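Local structure of methyl-coenzyme M reductase subunit gamma (Methanosarcina barkeri, 1E6Y) at residues Y84-A88 / A134-M138. The protein forms, with alpha and beta subunits, the nickel enzyme that reduces methyl-coenzyme M with coenzyme B, releasing methane and the mixed heterodisulfide. Residues are numbered along the deposited sequence.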
# COMPACT_ATOMS: atom_id res chain seq x y z
N TYR C 84 21.26 -3.18 -33.19
CA TYR C 84 21.57 -4.49 -32.63
C TYR C 84 21.77 -5.60 -33.66
O TYR C 84 21.31 -5.50 -34.79
CB TYR C 84 20.46 -4.91 -31.66
CG TYR C 84 19.17 -5.30 -32.34
CD1 TYR C 84 18.91 -6.64 -32.66
CD2 TYR C 84 18.27 -4.33 -32.79
CE1 TYR C 84 17.79 -6.99 -33.42
CE2 TYR C 84 17.15 -4.68 -33.54
CZ TYR C 84 16.93 -6.01 -33.86
OH TYR C 84 15.85 -6.36 -34.65
N ILE C 85 22.44 -6.66 -33.22
CA ILE C 85 22.34 -7.96 -33.88
C ILE C 85 22.03 -9.02 -32.82
O ILE C 85 22.59 -8.99 -31.73
CB ILE C 85 23.65 -8.34 -34.63
CG1 ILE C 85 23.51 -9.73 -35.26
CG2 ILE C 85 24.85 -8.30 -33.68
CD1 ILE C 85 24.51 -10.02 -36.36
N GLN C 86 21.07 -9.89 -33.13
CA GLN C 86 20.62 -10.90 -32.18
C GLN C 86 20.63 -12.29 -32.80
O GLN C 86 20.21 -12.46 -33.95
CB GLN C 86 19.21 -10.55 -31.69
CG GLN C 86 18.64 -11.53 -30.68
CD GLN C 86 17.46 -10.95 -29.94
OE1 GLN C 86 17.62 -10.38 -28.86
NE2 GLN C 86 16.27 -11.10 -30.50
N PHE C 87 21.11 -13.27 -32.04
CA PHE C 87 21.21 -14.65 -32.51
C PHE C 87 20.39 -15.59 -31.64
O PHE C 87 20.34 -15.43 -30.42
CB PHE C 87 22.67 -15.12 -32.49
CG PHE C 87 23.53 -14.52 -33.56
CD1 PHE C 87 24.24 -13.35 -33.32
CD2 PHE C 87 23.69 -15.16 -34.78
CE1 PHE C 87 25.11 -12.82 -34.28
CE2 PHE C 87 24.55 -14.64 -35.75
CZ PHE C 87 25.26 -13.47 -35.50
N ALA C 88 19.80 -16.60 -32.26
CA ALA C 88 19.37 -17.80 -31.56
C ALA C 88 20.33 -18.93 -31.94
O ALA C 88 20.79 -18.99 -33.08
CB ALA C 88 17.94 -18.17 -31.97
N ALA C 134 29.05 -7.55 -35.58
CA ALA C 134 28.16 -8.40 -36.36
C ALA C 134 28.90 -9.16 -37.46
O ALA C 134 28.69 -10.36 -37.64
CB ALA C 134 27.05 -7.56 -36.97
N LYS C 135 29.82 -8.48 -38.14
CA LYS C 135 30.56 -9.07 -39.25
C LYS C 135 31.41 -10.26 -38.79
O LYS C 135 31.43 -11.30 -39.45
CB LYS C 135 31.45 -8.03 -39.91
CG LYS C 135 32.10 -8.49 -41.21
CD LYS C 135 32.54 -7.31 -42.05
CE LYS C 135 32.11 -7.48 -43.50
NZ LYS C 135 33.04 -8.38 -44.24
N VAL C 136 32.06 -10.12 -37.64
CA VAL C 136 32.87 -11.19 -37.09
C VAL C 136 32.00 -12.38 -36.68
O VAL C 136 32.33 -13.53 -36.97
CB VAL C 136 33.70 -10.72 -35.87
CG1 VAL C 136 34.55 -11.87 -35.33
CG2 VAL C 136 34.60 -9.55 -36.27
N GLN C 137 30.84 -12.09 -36.09
CA GLN C 137 29.92 -13.14 -35.68
C GLN C 137 29.33 -13.88 -36.88
O GLN C 137 29.12 -15.08 -36.82
CB GLN C 137 28.79 -12.56 -34.82
CG GLN C 137 29.26 -11.99 -33.50
CD GLN C 137 28.13 -11.87 -32.49
OE1 GLN C 137 27.78 -12.83 -31.81
NE2 GLN C 137 27.55 -10.67 -32.39
N MET C 138 29.15 -13.16 -37.99
CA MET C 138 28.57 -13.74 -39.20
C MET C 138 29.58 -14.60 -39.96
O MET C 138 29.21 -15.61 -40.56
CB MET C 138 28.05 -12.64 -40.13
CG MET C 138 26.83 -11.88 -39.60
SD MET C 138 25.38 -12.92 -39.34
CE MET C 138 24.75 -13.07 -41.02
O HOH W 1 24.85 -10.76 -31.06
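A bridging water is the sole polar link between strand 84-88 and helix 134-138: it donates to Ile85 O (2.9 Å) and accepts from Gln137 NE2 (3.0 Å). Around it the helix packs on one face of the gamma subunit's four-stranded antiparallel sheet, over the inner strand 82-89, which lies between strands 121-126 and 148-150. The segment axes run 10.1 Å apart at closest approach and diverge by only 24°, so the helix lies nearly along the strand and points the same way. Strand alternation sorts the side chains. Ile85 and Phe87 point toward the helix, whereas the CA-to-CB bond of Gln86 points away; its OE1 hydrogen-bonds Arg120 NE, of the residue that binds coenzyme M, and its side chain also packs against the alpha subunit. On the helix, Ala134, Gln137 and Met138, at i, i+3 and i+4, form the matching surface. The backbones are nearest at Ile85 and the small Ala134, with CA atoms 6.3 Å apart, and Ile85 CD1 rests 3.6 Å from Ala134 CB. Gln137 lies across both strand residues: its NE2 is 3.8 Å from Ile85 CG2, while its OE1, hydrogen-bonded to Arg101 NH1, is 3.6 Å from Phe87 CE1. Met138 reaches the ring obliquely in a Met-aromatic contact, its SD 5.0 Å from the ring centroid and 3.9 Å from Phe87 CZ.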